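Local coordinates for protein RNA-dependent RNA polymerase (Qualyub virus, PDB 6DWX) that probably removes ubiquitin or ubiquitin-like modifiers from host proteins through the OTU-like cysteine protease domain present in this fragment, at residues C17-V22 against Q128-G133; G56-K61 against K93-W98; K112-F117 against L138-L143. All coordinates share one frame; numbering follows the deposited sequence.

Interaction 1 of 3, residues C17-V22 against Q128-G133; sequences CSQANV and QGIRWG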
loop_
_atom_site.group_PDB
_atom_site.type_symbol
_atom_site.label_atom_id
_atom_site.label_comp_id
_atom_site.label_asym_id
_atom_site.label_seq_id
_atom_site.Cartn_x
_atom_site.Cartn_y
_atom_site.Cartn_z
ATOM N N CYS A 17 -1.573 11.577 -3.782
ATOM C CA CYS A 17 -1.748 10.404 -4.623
ATOM C C CYS A 17 -1.608 10.782 -6.093
ATOM O O CYS A 17 -2.206 11.767 -6.547
ATOM C CB CYS A 17 -3.110 9.761 -4.364
ATOM S SG CYS A 17 -3.370 8.301 -5.347
ATOM N N SER A 18 -0.816 10.000 -6.833
ATOM C CA SER A 18 -0.662 10.185 -8.267
ATOM C C SER A 18 -0.684 8.815 -8.938
ATOM O O SER A 18 -0.718 7.768 -8.280
ATOM C CB SER A 18 0.623 10.955 -8.610
ATOM O OG SER A 18 1.765 10.280 -8.091
ATOM N N GLN A 19 -0.628 8.828 -10.266
ATOM C CA GLN A 19 -0.948 7.650 -11.043
ATOM C C GLN A 19 -0.175 7.701 -12.348
ATOM O O GLN A 19 0.127 8.781 -12.862
ATOM C CB GLN A 19 -2.452 7.573 -11.291
ATOM C CG GLN A 19 -2.869 6.449 -12.166
ATOM C CD GLN A 19 -4.019 6.828 -13.051
ATOM O OE1 GLN A 19 -5.108 7.153 -12.566
ATOM N NE2 GLN A 19 -3.790 6.799 -14.368
ATOM N N ALA A 20 0.156 6.523 -12.874
ATOM C CA ALA A 20 0.912 6.415 -14.112
ATOM C C ALA A 20 0.385 5.232 -14.906
ATOM O O ALA A 20 0.201 4.143 -14.354
ATOM C CB ALA A 20 2.409 6.253 -13.833
ATOM N N ASN A 21 0.104 5.453 -16.185
ATOM C CA ASN A 21 -0.147 4.361 -17.114
ATOM C C ASN A 21 1.178 3.994 -17.755
ATOM O O ASN A 21 1.825 4.833 -18.380
ATOM C CB ASN A 21 -1.174 4.742 -18.171
ATOM C CG ASN A 21 -2.354 5.436 -17.573
ATOM O OD1 ASN A 21 -3.159 4.811 -16.876
ATOM N ND2 ASN A 21 -2.450 6.748 -17.796
ATOM N N VAL A 22 1.590 2.753 -17.576
ATOM C CA VAL A 22 2.898 2.335 -18.039
ATOM C C VAL A 22 2.851 0.822 -18.126
ATOM O O VAL A 22 2.170 0.178 -17.328
ATOM C CB VAL A 22 4.004 2.861 -17.089
ATOM C CG1 VAL A 22 3.706 2.476 -15.640
ATOM C CG2 VAL A 22 5.380 2.380 -17.530
ATOM N N GLN A 128 -0.209 -0.384 -14.677
ATOM C CA GLN A 128 -0.577 0.847 -14.001
ATOM C C GLN A 128 0.178 0.939 -12.688
ATOM O O GLN A 128 0.398 -0.070 -12.013
ATOM C CB GLN A 128 -2.085 0.922 -13.732
ATOM C CG GLN A 128 -2.526 2.317 -13.332
ATOM C CD GLN A 128 -3.928 2.373 -12.725
ATOM O OE1 GLN A 128 -4.403 1.417 -12.110
ATOM N NE2 GLN A 128 -4.583 3.516 -12.886
ATOM N N GLY A 129 0.553 2.160 -12.331
ATOM C CA GLY A 129 1.035 2.465 -10.997
ATOM C C GLY A 129 0.151 3.501 -10.327
ATOM O O GLY A 129 -0.337 4.425 -10.979
ATOM N N ILE A 130 -0.057 3.333 -9.023
ATOM C CA ILE A 130 -0.658 4.345 -8.167
ATOM C C ILE A 130 0.296 4.600 -7.003
ATOM O O ILE A 130 0.742 3.656 -6.341
ATOM C CB ILE A 130 -2.049 3.914 -7.657
ATOM C CG1 ILE A 130 -2.979 3.653 -8.842
ATOM C CG2 ILE A 130 -2.627 4.982 -6.719
ATOM C CD1 ILE A 130 -4.327 3.081 -8.449
ATOM N N ARG A 131 0.598 5.875 -6.750
ATOM C CA ARG A 131 1.671 6.277 -5.853
ATOM C C ARG A 131 1.144 7.229 -4.789
ATOM O O ARG A 131 0.403 8.165 -5.103
ATOM C CB ARG A 131 2.805 6.956 -6.647
ATOM C CG ARG A 131 3.962 7.455 -5.785
ATOM C CD ARG A 131 5.076 8.066 -6.637
ATOM N NE ARG A 131 4.568 9.264 -7.297
ATOM C CZ ARG A 131 5.268 10.374 -7.485
ATOM N NH1 ARG A 131 6.539 10.439 -7.103
ATOM N NH2 ARG A 131 4.688 11.418 -8.048
ATOM N N TRP A 132 1.528 6.987 -3.536
ATOM C CA TRP A 132 1.333 7.929 -2.440
ATOM C C TRP A 132 2.705 8.411 -1.987
ATOM O O TRP A 132 3.538 7.604 -1.553
ATOM C CB TRP A 132 0.571 7.290 -1.278
ATOM C CG TRP A 132 -0.864 6.942 -1.597
ATOM C CD1 TRP A 132 -1.976 7.669 -1.271
ATOM C CD2 TRP A 132 -1.343 5.768 -2.290
ATOM N NE1 TRP A 132 -3.108 7.026 -1.717
ATOM C CE2 TRP A 132 -2.751 5.861 -2.344
ATOM C CE3 TRP A 132 -0.718 4.641 -2.849
ATOM C CZ2 TRP A 132 -3.548 4.873 -2.941
ATOM C CZ3 TRP A 132 -1.515 3.659 -3.461
ATOM C CH2 TRP A 132 -2.914 3.782 -3.495
ATOM N N GLY A 133 2.941 9.712 -2.092
ATOM C CA GLY A 133 4.235 10.293 -1.800
ATOM C C GLY A 133 4.927 10.787 -3.061
ATOM O O GLY A 133 4.500 10.533 -4.191
HETATM O O HOH W 1 2.119 10.817 -5.511
#

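Interaction 2 of 3, residues G56-K61 against K93-W98; sequences GWIEVK and KREGYW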
loop_
_atom_site.group_PDB
_atom_site.type_symbol
_atom_site.label_atom_id
_atom_site.label_comp_id
_atom_site.label_asym_id
_atom_site.label_seq_id
_atom_site.Cartn_x
_atom_site.Cartn_y
_atom_site.Cartn_z
ATOM N N GLY A 56 4.683 -9.672 11.014
ATOM C CA GLY A 56 4.304 -8.485 11.756
ATOM C C GLY A 56 3.116 -7.726 11.187
ATOM O O GLY A 56 2.984 -6.525 11.444
ATOM N N TRP A 57 2.229 -8.401 10.441
ATOM C CA TRP A 57 1.102 -7.691 9.831
ATOM C C TRP A 57 0.219 -7.022 10.885
ATOM O O TRP A 57 -0.361 -5.958 10.619
ATOM C CB TRP A 57 0.269 -8.638 8.933
ATOM C CG TRP A 57 -0.755 -9.462 9.674
ATOM C CD1 TRP A 57 -2.042 -9.103 9.986
ATOM C CD2 TRP A 57 -0.556 -10.765 10.239
ATOM N NE1 TRP A 57 -2.659 -10.113 10.693
ATOM C CE2 TRP A 57 -1.767 -11.141 10.863
ATOM C CE3 TRP A 57 0.526 -11.650 10.272
ATOM C CZ2 TRP A 57 -1.925 -12.365 11.509
ATOM C CZ3 TRP A 57 0.369 -12.870 10.924
ATOM C CH2 TRP A 57 -0.849 -13.216 11.527
ATOM N N ILE A 58 0.101 -7.619 12.077
ATOM C CA ILE A 58 -0.726 -7.023 13.125
ATOM C C ILE A 58 -0.141 -5.685 13.565
ATOM O O ILE A 58 -0.876 -4.731 13.833
ATOM C CB ILE A 58 -0.892 -8.001 14.311
ATOM C CG1 ILE A 58 -1.808 -9.167 13.944
ATOM C CG2 ILE A 58 -1.453 -7.302 15.548
ATOM C CD1 ILE A 58 -3.279 -8.829 14.047
ATOM N N GLU A 59 1.187 -5.575 13.620
ATOM C CA GLU A 59 1.764 -4.298 14.026
ATOM C C GLU A 59 1.533 -3.224 12.963
ATOM O O GLU A 59 1.370 -2.044 13.292
ATOM C CB GLU A 59 3.257 -4.442 14.334
ATOM C CG GLU A 59 3.507 -5.464 15.452
ATOM C CD GLU A 59 2.994 -5.023 16.826
ATOM O OE1 GLU A 59 3.034 -5.873 17.759
ATOM O OE2 GLU A 59 2.576 -3.844 16.973
ATOM N N VAL A 60 1.512 -3.608 11.680
ATOM C CA VAL A 60 1.173 -2.648 10.630
ATOM C C VAL A 60 -0.270 -2.175 10.794
ATOM O O VAL A 60 -0.554 -0.983 10.682
ATOM C CB VAL A 60 1.439 -3.257 9.240
ATOM C CG1 VAL A 60 1.132 -2.236 8.152
ATOM C CG2 VAL A 60 2.888 -3.732 9.152
ATOM N N LYS A 61 -1.200 -3.088 11.093
ATOM C CA LYS A 61 -2.576 -2.662 11.322
ATOM C C LYS A 61 -2.664 -1.731 12.525
ATOM O O LYS A 61 -3.376 -0.719 12.479
ATOM C CB LYS A 61 -3.497 -3.873 11.501
ATOM C CG LYS A 61 -3.604 -4.762 10.268
ATOM C CD LYS A 61 -4.660 -5.847 10.439
ATOM C CE LYS A 61 -6.064 -5.249 10.382
ATOM N NZ LYS A 61 -7.143 -6.286 10.384
ATOM N N LYS A 93 -10.259 -3.397 12.855
ATOM C CA LYS A 93 -9.948 -4.406 13.868
ATOM C C LYS A 93 -10.579 -5.761 13.556
ATOM O O LYS A 93 -10.090 -6.783 14.051
ATOM C CB LYS A 93 -10.397 -3.932 15.248
ATOM C CG LYS A 93 -9.295 -3.266 16.022
ATOM C CD LYS A 93 -9.765 -2.834 17.410
ATOM C CE LYS A 93 -10.173 -1.375 17.448
ATOM N NZ LYS A 93 -9.532 -0.668 18.596
ATOM N N ARG A 94 -11.651 -5.789 12.763
ATOM C CA ARG A 94 -12.219 -7.044 12.285
ATOM C C ARG A 94 -11.192 -7.786 11.408
ATOM O O ARG A 94 -10.311 -7.176 10.790
ATOM C CB ARG A 94 -13.532 -6.728 11.544
ATOM C CG ARG A 94 -14.334 -7.923 11.078
ATOM C CD ARG A 94 -13.812 -8.371 9.724
ATOM N NE ARG A 94 -14.667 -9.286 8.975
ATOM C CZ ARG A 94 -15.357 -8.985 7.875
ATOM N NH1 ARG A 94 -15.301 -7.776 7.336
ATOM N NH2 ARG A 94 -16.096 -9.929 7.295
ATOM N N GLU A 95 -11.279 -9.127 11.371
ATOM C CA GLU A 95 -10.204 -9.917 10.752
ATOM C C GLU A 95 -10.353 -10.059 9.237
ATOM O O GLU A 95 -9.349 -10.127 8.517
ATOM C CB GLU A 95 -10.125 -11.302 11.392
ATOM C CG GLU A 95 -8.964 -11.464 12.380
ATOM C CD GLU A 95 -7.606 -11.600 11.672
ATOM O OE1 GLU A 95 -7.587 -12.053 10.502
ATOM O OE2 GLU A 95 -6.562 -11.239 12.272
ATOM N N GLY A 96 -11.588 -10.115 8.743
ATOM C CA GLY A 96 -11.928 -9.976 7.329
ATOM C C GLY A 96 -11.921 -8.544 6.805
ATOM O O GLY A 96 -12.719 -8.169 5.932
ATOM N N TYR A 97 -11.020 -7.726 7.343
ATOM C CA TYR A 97 -10.762 -6.401 6.812
ATOM C C TYR A 97 -9.606 -6.500 5.827
ATOM O O TYR A 97 -8.553 -7.060 6.150
ATOM C CB TYR A 97 -10.434 -5.410 7.932
ATOM C CG TYR A 97 -10.144 -4.020 7.427
ATOM C CD1 TYR A 97 -8.832 -3.556 7.323
ATOM C CD2 TYR A 97 -11.179 -3.172 7.038
ATOM C CE1 TYR A 97 -8.556 -2.281 6.847
ATOM C CE2 TYR A 97 -10.918 -1.911 6.561
ATOM C CZ TYR A 97 -9.604 -1.466 6.465
ATOM O OH TYR A 97 -9.343 -0.198 5.993
ATOM N N TRP A 98 -9.794 -5.945 4.640
ATOM C CA TRP A 98 -8.777 -5.973 3.600
ATOM C C TRP A 98 -8.090 -4.613 3.493
ATOM O O TRP A 98 -8.753 -3.576 3.393
ATOM C CB TRP A 98 -9.394 -6.375 2.259
ATOM C CG TRP A 98 -9.861 -7.802 2.246
ATOM C CD1 TRP A 98 -10.909 -8.328 2.954
ATOM C CD2 TRP A 98 -9.289 -8.896 1.506
ATOM N NE1 TRP A 98 -11.024 -9.672 2.693
ATOM C CE2 TRP A 98 -10.044 -10.046 1.812
ATOM C CE3 TRP A 98 -8.212 -9.011 0.620
ATOM C CZ2 TRP A 98 -9.766 -11.295 1.257
ATOM C CZ3 TRP A 98 -7.933 -10.250 0.071
ATOM C CH2 TRP A 98 -8.710 -11.378 0.389
#

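Interaction 3 of 3, residues K112-F117 against L138-L143; sequences KLTVIF and LTAINL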
loop_
_atom_site.group_PDB
_atom_site.type_symbol
_atom_site.label_atom_id
_atom_site.label_comp_id
_atom_site.label_asym_id
_atom_site.label_seq_id
_atom_site.Cartn_x
_atom_site.Cartn_y
_atom_site.Cartn_z
ATOM N N LYS A 112 6.674 8.676 6.387
ATOM C CA LYS A 112 7.363 9.609 5.480
ATOM C C LYS A 112 8.052 8.849 4.352
ATOM O O LYS A 112 9.210 9.097 4.012
ATOM C CB LYS A 112 8.361 10.511 6.232
ATOM C CG LYS A 112 7.756 11.422 7.347
ATOM C CD LYS A 112 6.268 11.717 7.072
ATOM C CE LYS A 112 5.817 13.188 7.212
ATOM N NZ LYS A 112 4.301 13.277 7.188
ATOM N N LEU A 113 7.311 7.906 3.772
ATOM C CA LEU A 113 7.783 7.013 2.721
ATOM C C LEU A 113 6.822 7.086 1.545
ATOM O O LEU A 113 5.659 7.452 1.695
ATOM C CB LEU A 113 7.839 5.549 3.200
ATOM C CG LEU A 113 9.076 5.145 3.983
ATOM C CD1 LEU A 113 8.966 3.714 4.471
ATOM C CD2 LEU A 113 10.303 5.348 3.095
ATOM N N THR A 114 7.304 6.697 0.377
ATOM C CA THR A 114 6.440 6.555 -0.778
ATOM C C THR A 114 5.915 5.114 -0.853
ATOM O O THR A 114 6.634 4.155 -0.548
ATOM C CB THR A 114 7.208 6.964 -2.041
ATOM O OG1 THR A 114 7.548 8.354 -1.933
ATOM C CG2 THR A 114 6.365 6.764 -3.304
ATOM N N VAL A 115 4.637 4.975 -1.195
ATOM C CA VAL A 115 3.988 3.680 -1.350
ATOM C C VAL A 115 3.425 3.621 -2.757
ATOM O O VAL A 115 2.793 4.581 -3.213
ATOM C CB VAL A 115 2.884 3.463 -0.297
ATOM C CG1 VAL A 115 2.205 2.117 -0.516
ATOM C CG2 VAL A 115 3.473 3.546 1.127
ATOM N N ILE A 116 3.678 2.516 -3.460
ATOM C CA ILE A 116 3.254 2.360 -4.849
ATOM C C ILE A 116 2.565 1.014 -5.029
ATOM O O ILE A 116 3.099 -0.028 -4.625
ATOM C CB ILE A 116 4.430 2.485 -5.832
ATOM C CG1 ILE A 116 5.205 3.787 -5.578
ATOM C CG2 ILE A 116 3.897 2.415 -7.284
ATOM C CD1 ILE A 116 6.417 3.964 -6.473
ATOM N N PHE A 117 1.372 1.042 -5.613
ATOM C CA PHE A 117 0.666 -0.149 -6.063
ATOM C C PHE A 117 0.967 -0.310 -7.544
ATOM O O PHE A 117 0.712 0.610 -8.328
ATOM C CB PHE A 117 -0.852 -0.041 -5.875
ATOM C CG PHE A 117 -1.308 -0.001 -4.447
ATOM C CD1 PHE A 117 -0.411 -0.099 -3.398
ATOM C CD2 PHE A 117 -2.664 0.153 -4.160
ATOM C CE1 PHE A 117 -0.853 -0.055 -2.073
ATOM C CE2 PHE A 117 -3.111 0.209 -2.855
ATOM C CZ PHE A 117 -2.198 0.105 -1.798
ATOM N N LEU A 138 12.648 3.301 -6.151
ATOM C CA LEU A 138 13.782 2.672 -5.473
ATOM C C LEU A 138 13.672 2.796 -3.959
ATOM O O LEU A 138 14.070 1.888 -3.223
ATOM C CB LEU A 138 15.092 3.283 -5.954
ATOM C CG LEU A 138 15.449 2.993 -7.406
ATOM C CD1 LEU A 138 16.617 3.864 -7.836
ATOM C CD2 LEU A 138 15.783 1.530 -7.552
ATOM N N THR A 139 13.111 3.899 -3.480
ATOM C CA THR A 139 12.948 4.188 -2.064
ATOM C C THR A 139 11.550 3.865 -1.543
ATOM O O THR A 139 11.283 4.093 -0.360
ATOM C CB THR A 139 13.233 5.684 -1.797
ATOM O OG1 THR A 139 12.166 6.490 -2.360
ATOM C CG2 THR A 139 14.526 6.083 -2.426
ATOM N N ALA A 140 10.652 3.373 -2.391
ATOM C CA ALA A 140 9.255 3.191 -2.038
ATOM C C ALA A 140 8.996 1.789 -1.483
ATOM O O ALA A 140 9.782 0.862 -1.663
ATOM C CB ALA A 140 8.367 3.446 -3.266
ATOM N N ILE A 141 7.878 1.652 -0.782
ATOM C CA ILE A 141 7.271 0.342 -0.575
ATOM C C ILE A 141 6.512 0.016 -1.858
ATOM O O ILE A 141 5.493 0.647 -2.153
ATOM C CB ILE A 141 6.337 0.329 0.638
ATOM C CG1 ILE A 141 7.006 0.985 1.847
ATOM C CG2 ILE A 141 5.864 -1.097 0.935
ATOM C CD1 ILE A 141 6.127 0.961 3.098
ATOM N N ASN A 142 7.031 -0.936 -2.639
ATOM C CA ASN A 142 6.422 -1.375 -3.891
ATOM C C ASN A 142 5.608 -2.642 -3.661
ATOM O O ASN A 142 6.124 -3.625 -3.118
ATOM C CB ASN A 142 7.488 -1.652 -4.945
ATOM C CG ASN A 142 8.284 -0.414 -5.302
ATOM O OD1 ASN A 142 7.876 0.369 -6.170
ATOM N ND2 ASN A 142 9.425 -0.226 -4.636
ATOM N N LEU A 143 4.349 -2.628 -4.099
ATOM C CA LEU A 143 3.448 -3.764 -3.951
ATOM C C LEU A 143 2.912 -4.180 -5.313
ATOM O O LEU A 143 2.624 -3.331 -6.166
ATOM C CB LEU A 143 2.276 -3.427 -3.017
ATOM C CG LEU A 143 2.635 -2.926 -1.606
ATOM C CD1 LEU A 143 1.389 -2.813 -0.741
ATOM C CD2 LEU A 143 3.620 -3.861 -0.959
HETATM O O HOH W 2 10.118 6.282 -0.115
#

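Interaction 1 of 3, residues C17-V22 against Q128-G133
S18 and R131 face each other as an antiparallel, hydrogen-bonded pair of strands 17-25 and 125-132. Their backbones exchange two short bonds, S18 N to R131 O and R131 N to S18 O, both 2.8 Å. The side chains then meet again. R131 leaves the strand extended and then bends at chi3 (65°), which brings the NE side of the guanidinium round to S18 OG. NE and NH2 both donate to this oxygen, which lies in the guanidinium plane at 3.1 Å from R131 NE. A water 2.7 Å from S18 OG donates to G133 O, while R131 NH1 is taken up by G135 O and W10 makes a cation-pi contact with the arginine.

On the opposite face of the sheet C17 packs against W132 and I130. Its small, polarisable sulfur lies over the five-membered ring of W132, SG 4.1 Å from the centroid (a Cys sulfur-aromatic contact), and has I130 CG2 at its flank at 3.7 Å. Helix 101-111 packs on W132 from beyond the pair.

Farther along, A20 and G129 keep the backbone bonds, with G129 N to A20 O at 2.9 Å. The side chains beyond them are less closely engaged. Q19 and Q128 pass at a slant, their amide planes 62° apart, with Q128 NE2 3.4 Å from Q19 CD, and N21 is exposed at the fringe.

Two N-H groups converging on one hydroxyl oxygen thus hold the guanidinium flat and fix its rotation, whereas the glutamines meet without a bond across the contact.

Interaction 2 of 3, residues G56-K61 against K93-W98
The first turn of helix 57-70 lies against the loop that joins helix 85-93 to helix 101-111, in the helical part of the OTU-like domain, and K61 is the main link between them. The first side-chain bond of K61 is directed toward the loop; the bend at chi3 (72°) then delivers NZ to within 3.3 Å of R94 O and 4.2 Å of Y97 CB. Its clear hydrogen bond is to S92 O, in the last turn of helix 85-93. A lysine suits this place because its long methylene chain can be buried, here partly against F43 of helix 41-51, while the charge reaches the main-chain oxygen of S92.

Y97 turns toward the helix as well, and the two side chains run antiparallel past each other. Tyrosine suits its place because the ring packs on Y88 and S92 of helix 85-93 and on F82, while the hydroxyl at its tip can still bond E103.

The outer part of the contact is loose. E95 brings OE2 to the edge of the W57 indole, 4.4 Å from NE1, and the same oxygen lies 4.4 Å from I58 CD1. With E95 poorly ordered, these approaches are weak constraints. Its carboxylate oxygen OE2 is also 5.3 Å from K61 NZ, a separation at which opposite charges may still attract without touching. W57 also makes a cation-pi contact with R44, and I58 CG1 lies over one face of its ring.

The helix begins after G56 at the N-cap, and K61 N bonds W57 O at 3.0 Å. An ammonium bonded to a carbonyl in the last turn of helix 85-93 is consistent with a favourable interaction with that helix's dipole, within the packed helical part of an OTU-like fold.

Interaction 3 of 3, residues K112-F117 against L138-L143
T114 and I141 open the backbone bonding, with I141 N donating to T114 O at 2.8 Å. I116 then uses both of its main-chain polar atoms on the same partner strand: I116 N goes to I141 O at 2.9 Å, and I116 O accepts from L143 N at the same length, the C=O pointing almost straight at the donor (171°). Bonding one residue to two alternate residues across is the signature of a parallel pair.

Strand 115-120 therefore runs beside strand 141-146 in the middle of the mixed sheet of the OTU-like domain, and its other edge is taken by strand 125-132, which lies between the two in sequence.

The apolar contacts divide by face. V115, F117, I141 and L143 share one, facing helices 41-51 and 101-111. V115 CG2 and I141 CD1 meet at 4.2 Å, and L143 CD1 touches F117 CE1 at 3.8 Å. Beta-branched V115 and I141 suit extended backbone, and the F117 ring packs on F42 and A104. L113 crosses I141 at about a right angle, adding its own side chain to the cluster. I116, on the reverse face, packs CD1 on A140 CB (3.8 Å); T114 CG2 also touches that methyl.

Polar side chains and water complete the contact. N142 lies alongside I116, with OD1 3.9 Å from I116 CD1; its buried amide is satisfied by W118 NE1 and by Y137 O. Water accepts from T114 N and donates to T139 O, while T114 OG1 binds G135 N.

Interactions 1 and 3 share one mixed sheet: strands 125-132 and 115-120 are neighbours in it, and W132 N and I130 O of interaction 1 probably bond V115 O and F117 N of interaction 3. Interaction 3 is the most buried and joins parallel strands through largely apolar side chains, with N142 buried among them, whereas interaction 1, nearer one edge of the sheet, is antiparallel and adds an arginine-serine side-chain bond. Interaction 2 stands apart, its centre about 24 Å from that of interaction 1, at the surface of the helical part, with no clear hydrogen bond across its segments. Helix 101-111 packs against both strand contacts and follows the loop of interaction 2.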